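Local coordinates for YHR177W (Saccharomyces cerevisiae, PDB 4M8B), which binds DNA through the WOPR domain held in this chain and probably acts as a fungal transcription factor, at residues 32-37 / 51-56; 57-62 / 136-141. All coordinates share one frame; numbering follows the deposited sequence. Where two conformers were deposited one is given.

Interaction 1 (32-37 / 51-56); sequences RCIERR and NIFVFN. With nucleotides of chain B.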
loop_
_atom_site.group_PDB
_atom_site.type_symbol
_atom_site.label_atom_id
_atom_site.label_comp_id
_atom_site.label_asym_id
_atom_site.label_seq_id
_atom_site.Cartn_x
_atom_site.Cartn_y
_atom_site.Cartn_z
ATOM N N ARG C 32 9.286 11.099 3.508
ATOM C CA ARG C 32 8.315 12.178 3.387
ATOM C C ARG C 32 6.921 11.694 3.004
ATOM O O ARG C 32 6.755 10.935 2.047
ATOM C CB ARG C 32 8.824 13.246 2.413
ATOM C CG ARG C 32 10.053 13.984 2.937
ATOM C CD ARG C 32 10.468 15.127 2.030
ATOM N NE ARG C 32 10.862 14.658 0.706
ATOM C CZ ARG C 32 12.069 14.190 0.406
ATOM N NH1 ARG C 32 13.008 14.121 1.341
ATOM N NH2 ARG C 32 12.334 13.789 -0.829
ATOM N N CYS C 33 5.919 12.120 3.765
ATOM C CA CYS C 33 4.541 11.733 3.492
ATOM C C CYS C 33 3.960 12.543 2.334
ATOM O O CYS C 33 4.539 13.543 1.913
ATOM C CB CYS C 33 3.679 11.895 4.747
ATOM S SG CYS C 33 3.776 13.524 5.527
ATOM N N ILE C 34 2.819 12.095 1.819
ATOM C CA ILE C 34 2.116 12.802 0.753
ATOM C C ILE C 34 1.272 13.902 1.399
ATOM O O ILE C 34 0.467 13.632 2.292
ATOM C CB ILE C 34 1.205 11.856 -0.048
ATOM C CG1 ILE C 34 2.047 10.907 -0.902
ATOM C CG2 ILE C 34 0.263 12.649 -0.938
ATOM C CD1 ILE C 34 2.702 11.574 -2.091
ATOM N N GLU C 35 1.458 15.142 0.961
ATOM C CA GLU C 35 0.829 16.279 1.631
ATOM C C GLU C 35 -0.426 16.808 0.929
ATOM O O GLU C 35 -1.196 17.573 1.508
ATOM C CB GLU C 35 1.850 17.400 1.836
ATOM C CG GLU C 35 3.020 16.998 2.719
ATOM C CD GLU C 35 4.050 18.098 2.873
ATOM O OE1 GLU C 35 4.211 18.900 1.928
ATOM O OE2 GLU C 35 4.699 18.161 3.940
ATOM N N ARG C 36 -0.628 16.393 -0.317
ATOM C CA ARG C 36 -1.799 16.807 -1.079
ATOM C C ARG C 36 -2.186 15.728 -2.082
ATOM O O ARG C 36 -1.347 14.939 -2.508
ATOM C CB ARG C 36 -1.526 18.115 -1.828
ATOM C CG ARG C 36 -0.492 17.977 -2.936
ATOM C CD ARG C 36 -0.662 19.038 -4.007
ATOM N NE ARG C 36 0.388 18.954 -5.019
ATOM C CZ ARG C 36 0.378 18.105 -6.042
ATOM N NH1 ARG C 36 -0.630 17.262 -6.194
ATOM N NH2 ARG C 36 1.377 18.098 -6.913
ATOM N N ARG C 37 -3.458 15.706 -2.465
ATOM C CA ARG C 37 -3.930 14.753 -3.458
ATOM C C ARG C 37 -3.230 14.986 -4.786
ATOM O O ARG C 37 -3.072 16.128 -5.216
ATOM C CB ARG C 37 -5.444 14.869 -3.650
ATOM C CG ARG C 37 -6.025 13.813 -4.586
ATOM C CD ARG C 37 -7.539 13.781 -4.510
ATOM N NE ARG C 37 -8.008 13.704 -3.131
ATOM C CZ ARG C 37 -8.228 12.570 -2.476
ATOM N NH1 ARG C 37 -8.023 11.407 -3.078
ATOM N NH2 ARG C 37 -8.656 12.601 -1.222
ATOM N N ASN C 51 6.516 1.348 -5.574
ATOM C CA ASN C 51 6.091 2.614 -4.988
ATOM C C ASN C 51 5.307 2.420 -3.695
ATOM O O ASN C 51 4.350 1.645 -3.642
ATOM C CB ASN C 51 5.259 3.419 -5.989
ATOM C CG ASN C 51 6.114 4.154 -7.001
ATOM O OD1 ASN C 51 7.313 3.909 -7.113
ATOM N ND2 ASN C 51 5.498 5.067 -7.740
ATOM N N ILE C 52 5.722 3.125 -2.649
ATOM C CA ILE C 52 5.001 3.105 -1.386
ATOM C C ILE C 52 4.636 4.528 -0.995
ATOM O O ILE C 52 5.461 5.437 -1.098
ATOM C CB ILE C 52 5.841 2.471 -0.270
ATOM C CG1 ILE C 52 6.115 1.000 -0.589
ATOM C CG2 ILE C 52 5.137 2.600 1.067
ATOM C CD1 ILE C 52 7.026 0.316 0.408
ATOM N N PHE C 53 3.400 4.724 -0.554
ATOM C CA PHE C 53 2.948 6.047 -0.142
ATOM C C PHE C 53 2.404 6.013 1.270
ATOM O O PHE C 53 1.701 5.079 1.654
ATOM C CB PHE C 53 1.856 6.565 -1.081
ATOM C CG PHE C 53 2.295 6.704 -2.508
ATOM C CD1 PHE C 53 2.172 5.643 -3.390
ATOM C CD2 PHE C 53 2.820 7.897 -2.972
ATOM C CE1 PHE C 53 2.571 5.769 -4.713
ATOM C CE2 PHE C 53 3.222 8.030 -4.294
ATOM C CZ PHE C 53 3.096 6.963 -5.165
ATOM N N VAL C 54 2.729 7.044 2.039
ATOM C CA VAL C 54 2.161 7.221 3.364
ATOM C C VAL C 54 1.660 8.648 3.485
ATOM O O VAL C 54 2.344 9.588 3.079
ATOM C CB VAL C 54 3.194 6.948 4.471
ATOM C CG1 VAL C 54 2.607 7.277 5.838
ATOM C CG2 VAL C 54 3.653 5.501 4.418
ATOM N N PHE C 55 0.459 8.809 4.026
ATOM C CA PHE C 55 -0.073 10.142 4.276
ATOM C C PHE C 55 -0.864 10.218 5.574
ATOM O O PHE C 55 -1.540 9.266 5.962
ATOM C CB PHE C 55 -0.913 10.653 3.093
ATOM C CG PHE C 55 -2.079 9.769 2.732
ATOM C CD1 PHE C 55 -1.922 8.724 1.833
ATOM C CD2 PHE C 55 -3.336 9.998 3.268
ATOM C CE1 PHE C 55 -2.993 7.913 1.487
ATOM C CE2 PHE C 55 -4.414 9.192 2.925
ATOM C CZ PHE C 55 -4.240 8.148 2.033
ATOM N N ASN C 56 -0.751 11.358 6.245
ATOM C CA ASN C 56 -1.551 11.644 7.423
ATOM C C ASN C 56 -2.929 12.119 6.975
ATOM O O ASN C 56 -3.039 13.073 6.206
ATOM C CB ASN C 56 -0.868 12.725 8.262
ATOM C CG ASN C 56 -1.486 12.882 9.632
ATOM O OD1 ASN C 56 -2.703 12.793 9.796
ATOM N ND2 ASN C 56 -0.644 13.119 10.631
ATOM P P DA B 14 -11.899 12.281 0.538
ATOM O OP1 DA B 14 -10.565 11.674 0.748
ATOM O OP2 DA B 14 -12.184 13.622 1.098
ATOM O "O5'" DA B 14 -12.180 12.302 -1.029
ATOM C "C5'" DA B 14 -11.874 11.132 -1.758
ATOM C "C4'" DA B 14 -12.497 11.128 -3.141
ATOM O "O4'" DA B 14 -13.937 11.096 -3.042
ATOM C "C3'" DA B 14 -12.173 12.330 -4.022
ATOM O "O3'" DA B 14 -11.229 11.872 -4.993
ATOM C "C2'" DA B 14 -13.524 12.770 -4.600
ATOM C "C1'" DA B 14 -14.454 11.614 -4.248
ATOM N N9 DA B 14 -15.861 11.927 -4.009
ATOM C C8 DA B 14 -16.389 12.757 -3.061
ATOM N N7 DA B 14 -17.700 12.818 -3.079
ATOM C C5 DA B 14 -18.053 11.960 -4.106
ATOM C C6 DA B 14 -19.296 11.579 -4.637
ATOM N N6 DA B 14 -20.464 12.036 -4.179
ATOM N N1 DA B 14 -19.289 10.704 -5.661
ATOM C C2 DA B 14 -18.117 10.244 -6.117
ATOM N N3 DA B 14 -16.887 10.530 -5.701
ATOM C C4 DA B 14 -16.932 11.401 -4.685
ATOM P P DC B 15 -10.662 12.855 -6.129
ATOM O OP1 DC B 15 -9.364 12.303 -6.586
ATOM O OP2 DC B 15 -10.730 14.244 -5.614
ATOM O "O5'" DC B 15 -11.705 12.685 -7.326
ATOM C "C5'" DC B 15 -11.873 11.398 -7.879
ATOM C "C4'" DC B 15 -13.161 11.276 -8.674
ATOM O "O4'" DC B 15 -14.298 11.702 -7.889
ATOM C "C3'" DC B 15 -13.223 12.103 -9.952
ATOM O "O3'" DC B 15 -13.149 11.200 -11.051
ATOM C "C2'" DC B 15 -14.563 12.839 -9.879
ATOM C "C1'" DC B 15 -15.307 12.061 -8.806
ATOM N N1 DC B 15 -16.362 12.801 -8.050
ATOM C C2 DC B 15 -17.723 12.617 -8.340
ATOM O O2 DC B 15 -18.062 11.843 -9.249
ATOM N N3 DC B 15 -18.641 13.302 -7.612
ATOM C C4 DC B 15 -18.248 14.127 -6.641
ATOM N N4 DC B 15 -19.197 14.769 -5.952
ATOM C C5 DC B 15 -16.872 14.321 -6.330
ATOM C C6 DC B 15 -15.974 13.643 -7.051
#

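Interaction 2 (57-62 / 136-141); sequences EEKSGI and KLETFH. With EDO (1,2-ethanediol), chain D; nucleotides of chain B.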
loop_
_atom_site.group_PDB
_atom_site.type_symbol
_atom_site.label_atom_id
_atom_site.label_comp_id
_atom_site.label_asym_id
_atom_site.label_seq_id
_atom_site.Cartn_x
_atom_site.Cartn_y
_atom_site.Cartn_z
ATOM N N GLU C 57 -3.975 11.445 7.444
ATOM C CA GLU C 57 -5.341 11.778 7.043
ATOM C C GLU C 57 -5.723 13.207 7.426
ATOM O O GLU C 57 -6.260 13.954 6.609
ATOM C CB GLU C 57 -6.334 10.778 7.643
ATOM C CG GLU C 57 -7.792 11.169 7.485
ATOM C CD GLU C 57 -8.742 10.050 7.876
ATOM O OE1 GLU C 57 -9.854 10.353 8.359
ATOM O OE2 GLU C 57 -8.379 8.868 7.694
ATOM N N GLU C 58 -5.429 13.584 8.666
ATOM C CA GLU C 58 -5.775 14.908 9.172
ATOM C C GLU C 58 -4.985 16.032 8.499
ATOM O O GLU C 58 -5.559 17.036 8.082
ATOM C CB GLU C 58 -5.589 14.973 10.693
ATOM C CG GLU C 58 -6.608 14.166 11.498
ATOM C CD GLU C 58 -6.353 12.666 11.462
ATOM O OE1 GLU C 58 -7.312 11.895 11.691
ATOM O OE2 GLU C 58 -5.198 12.257 11.214
ATOM N N LYS C 59 -3.671 15.858 8.393
ATOM C CA LYS C 59 -2.796 16.906 7.872
ATOM C C LYS C 59 -2.863 17.083 6.356
ATOM O O LYS C 59 -2.411 18.099 5.831
ATOM C CB LYS C 59 -1.343 16.656 8.292
ATOM C CG LYS C 59 -1.089 16.746 9.791
ATOM C CD LYS C 59 0.403 16.697 10.096
ATOM C CE LYS C 59 0.677 16.884 11.581
ATOM N NZ LYS C 59 2.136 16.929 11.881
ATOM N N SER C 60 -3.416 16.102 5.652
ATOM C CA SER C 60 -3.446 16.156 4.192
ATOM C C SER C 60 -4.860 16.293 3.646
ATOM O O SER C 60 -5.055 16.759 2.526
ATOM C CB SER C 60 -2.776 14.921 3.587
ATOM O OG SER C 60 -3.550 13.755 3.808
ATOM N N GLY C 61 -5.843 15.876 4.436
ATOM C CA GLY C 61 -7.228 15.944 4.010
ATOM C C GLY C 61 -7.627 14.789 3.110
ATOM O O GLY C 61 -8.716 14.790 2.537
ATOM N N ILE C 62 -6.744 13.803 2.984
ATOM C CA ILE C 62 -7.044 12.605 2.211
ATOM C C ILE C 62 -7.577 11.506 3.123
ATOM O O ILE C 62 -6.914 11.107 4.082
ATOM C CB ILE C 62 -5.800 12.076 1.471
ATOM C CG1 ILE C 62 -5.182 13.179 0.613
ATOM C CG2 ILE C 62 -6.164 10.884 0.604
ATOM C CD1 ILE C 62 -3.948 12.745 -0.137
ATOM N N LYS C 136 -5.836 12.079 21.528
ATOM C CA LYS C 136 -6.215 12.392 20.171
ATOM C C LYS C 136 -5.321 11.545 19.242
ATOM O O LYS C 136 -4.112 11.497 19.402
ATOM C CB LYS C 136 -6.086 13.903 19.925
ATOM C CG LYS C 136 -5.305 14.339 18.686
ATOM C CD LYS C 136 -5.546 15.800 18.307
ATOM C CE LYS C 136 -6.514 15.940 17.131
ATOM N NZ LYS C 136 -6.513 17.260 16.432
ATOM N N LEU C 137 -5.930 10.915 18.248
ATOM C CA LEU C 137 -5.277 9.939 17.414
ATOM C C LEU C 137 -5.227 10.378 15.996
ATOM O O LEU C 137 -6.214 10.797 15.475
ATOM C CB LEU C 137 -6.069 8.669 17.482
ATOM C CG LEU C 137 -5.415 7.535 18.212
ATOM C CD1 LEU C 137 -4.656 8.011 19.420
ATOM C CD2 LEU C 137 -6.473 6.553 18.611
ATOM N N GLU C 138 -4.070 10.277 15.376
ATOM C CA GLU C 138 -3.942 10.622 13.995
ATOM C C GLU C 138 -4.001 9.358 13.208
ATOM O O GLU C 138 -3.763 8.322 13.732
ATOM C CB GLU C 138 -2.685 11.427 13.748
ATOM C CG GLU C 138 -2.854 12.863 14.190
ATOM C CD GLU C 138 -1.622 13.710 14.071
ATOM O OE1 GLU C 138 -0.645 13.281 13.475
ATOM O OE2 GLU C 138 -1.617 14.825 14.575
ATOM N N THR C 139 -4.425 9.451 11.970
ATOM C CA THR C 139 -4.562 8.274 11.123
ATOM C C THR C 139 -3.564 8.287 9.968
ATOM O O THR C 139 -3.540 9.222 9.165
ATOM C CB THR C 139 -5.991 8.156 10.567
ATOM O OG1 THR C 139 -6.923 8.117 11.654
ATOM C CG2 THR C 139 -6.139 6.894 9.732
ATOM N N PHE C 140 -2.738 7.248 9.890
ATOM C CA PHE C 140 -1.751 7.140 8.823
ATOM C C PHE C 140 -2.153 6.078 7.812
ATOM O O PHE C 140 -2.435 4.935 8.172
ATOM C CB PHE C 140 -0.366 6.842 9.400
ATOM C CG PHE C 140 0.161 7.932 10.288
ATOM C CD1 PHE C 140 -0.078 7.910 11.653
ATOM C CD2 PHE C 140 0.882 8.989 9.758
ATOM C CE1 PHE C 140 0.399 8.919 12.475
ATOM C CE2 PHE C 140 1.361 10.002 10.575
ATOM C CZ PHE C 140 1.119 9.965 11.935
ATOM N N HIS C 141 -2.187 6.470 6.545
ATOM C CA HIS C 141 -2.556 5.561 5.474
ATOM C C HIS C 141 -1.307 5.091 4.754
ATOM O O HIS C 141 -0.388 5.873 4.518
ATOM C CB HIS C 141 -3.478 6.259 4.478
ATOM C CG HIS C 141 -4.755 6.745 5.076
ATOM N ND1 HIS C 141 -5.996 6.298 4.659
ATOM C CD2 HIS C 141 -5.004 7.647 6.058
ATOM C CE1 HIS C 141 -6.938 6.896 5.354
ATOM N NE2 HIS C 141 -6.361 7.724 6.214
HETATM C C1 EDO D . -5.403 2.774 3.826
HETATM O O1 EDO D . -5.049 3.355 5.088
HETATM C C2 EDO D . -6.537 3.585 3.216
HETATM O O2 EDO D . -6.004 4.762 2.598
ATOM P P DA B 14 -11.899 12.281 0.538
ATOM O OP1 DA B 14 -10.565 11.674 0.748
ATOM O OP2 DA B 14 -12.184 13.622 1.098
ATOM O "O5'" DA B 14 -12.180 12.302 -1.029
ATOM C "C5'" DA B 14 -11.874 11.132 -1.758
ATOM C "C4'" DA B 14 -12.497 11.128 -3.141
ATOM O "O4'" DA B 14 -13.937 11.096 -3.042
ATOM C "C3'" DA B 14 -12.173 12.330 -4.022
ATOM O "O3'" DA B 14 -11.229 11.872 -4.993
ATOM C "C2'" DA B 14 -13.524 12.770 -4.600
ATOM C "C1'" DA B 14 -14.454 11.614 -4.248
ATOM N N9 DA B 14 -15.861 11.927 -4.009
ATOM C C8 DA B 14 -16.389 12.757 -3.061
ATOM N N7 DA B 14 -17.700 12.818 -3.079
ATOM C C5 DA B 14 -18.053 11.960 -4.106
ATOM C C6 DA B 14 -19.296 11.579 -4.637
ATOM N N6 DA B 14 -20.464 12.036 -4.179
ATOM N N1 DA B 14 -19.289 10.704 -5.661
ATOM C C2 DA B 14 -18.117 10.244 -6.117
ATOM N N3 DA B 14 -16.887 10.530 -5.701
ATOM C C4 DA B 14 -16.932 11.401 -4.685
#

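Interaction 1 (32-37 / 51-56)
Ile34 meets Phe53 through CG1. CG1 of Ile34 lies beside its own backbone N (chi1 -71°), and CG of Phe53 does the same (chi1 -61°). The branch of Ile34 formed by CG1 and CD1 then reaches the ring at CD2. Ile34 CG1 is 3.7 Å from Phe53 CD2, close to the ring plane, so this carbon meets the ring at its edge. The two side chains cross obliquely. CB of Ile34 packs on the other neighbour, 4.0 Å from Phe55 CB. The Phe55 ring itself leads away and stacks with His141.

One backbone hydrogen bond joins the segments. Ile34 N donates to Val54 O at 2.8 Å. Cys33 CA and CB also lie close to that oxygen. Ile34 O is 3.4 Å from Phe55 CB. On the loop, the contact centres on Cys33 and Ile34.

Further along the loop, Arg37 turns to the DNA. Its NH2 makes a weak hydrogen bond to OP1 of DA14 of chain B (2.9 Å). O3' of DA14 lies 3.7 Å above one guanidinium face, toward its rim. CD of Arg37 packs against OP1 of DC15 of chain B. NH1 binds Thr66 OG1 and Arg64 O, which should limit rotation of the guanidinium. The arrangement belongs to the WOPR domain: a buried loop-to-sheet contact, followed within three residues by an arginine on the DNA backbone.

Interaction 2 (57-62 / 136-141)
Glu57 meets both Thr139 and His141. Its CB lies 3.5 Å from Thr139 O and also close to the His141 ring, near NE2. CG is anti to the backbone N (chi1 170°), and the chain stays extended beyond it. CG and CD pass NE2 at a longer range. At the tip, OE2 accepts a hydrogen bond from His141 NE2 at 2.8 Å. The oxygen lies in the ring plane and uses its anti lone pair. The carboxylate is turned 49° against the ring. OE2 also touches the methyl of Thr139, with CG2 at 3.6 Å.

The backbone of Thr139 is gripped twice by the start of helix 57-60. Glu57 N donates to Thr139 O at 2.8 Å. Thr139 N donates to Glu58 OE2 at 3.0 Å, on the syn side of the carboxylate and 16° out of its plane. The bent Glu58 chain crosses the Thr139 side chain at about a right angle. Glu58 OE2 also lies beside CB and CG of Glu138, whose own OE1 bonds to Asn56 ND2. At the end of the helix, Ser60 OG accepts from Ile62 N in an ST turn, and Ile62 O sits over one face of the His141 ring.

Elsewhere on the edge of that ring, ND1 is hydrogen-bonded to O2 of the bound 1,2-ethanediol at 2.6 Å. The charge of His141 is not seen. The NE2 bond to the Glu57 carboxylate would favour a positive ring, and the two would then form a charged His-carboxylate pair.

From the N terminus, the chain leaves helix 16-28 and enters the loop 32-37. It passes through helix 40-46 and returns as strand 51-56, where interaction 1 closes a short loop. Helix 57-60 follows directly and opens interaction 2. That contact closes only after 73 residues, including strands 75-77, 80-88, 105-106 and 113-128, when the chain reaches 136-141. The two contacts are therefore in series, neither nested nor crossed. They meet in the sheet, where strands 51-56 and 137-147 are antiparallel neighbours. Phe55 O pairs with His141 N, and a side-chain bond also joins the two strands. Arg37 packs on Ile62 near the DNA.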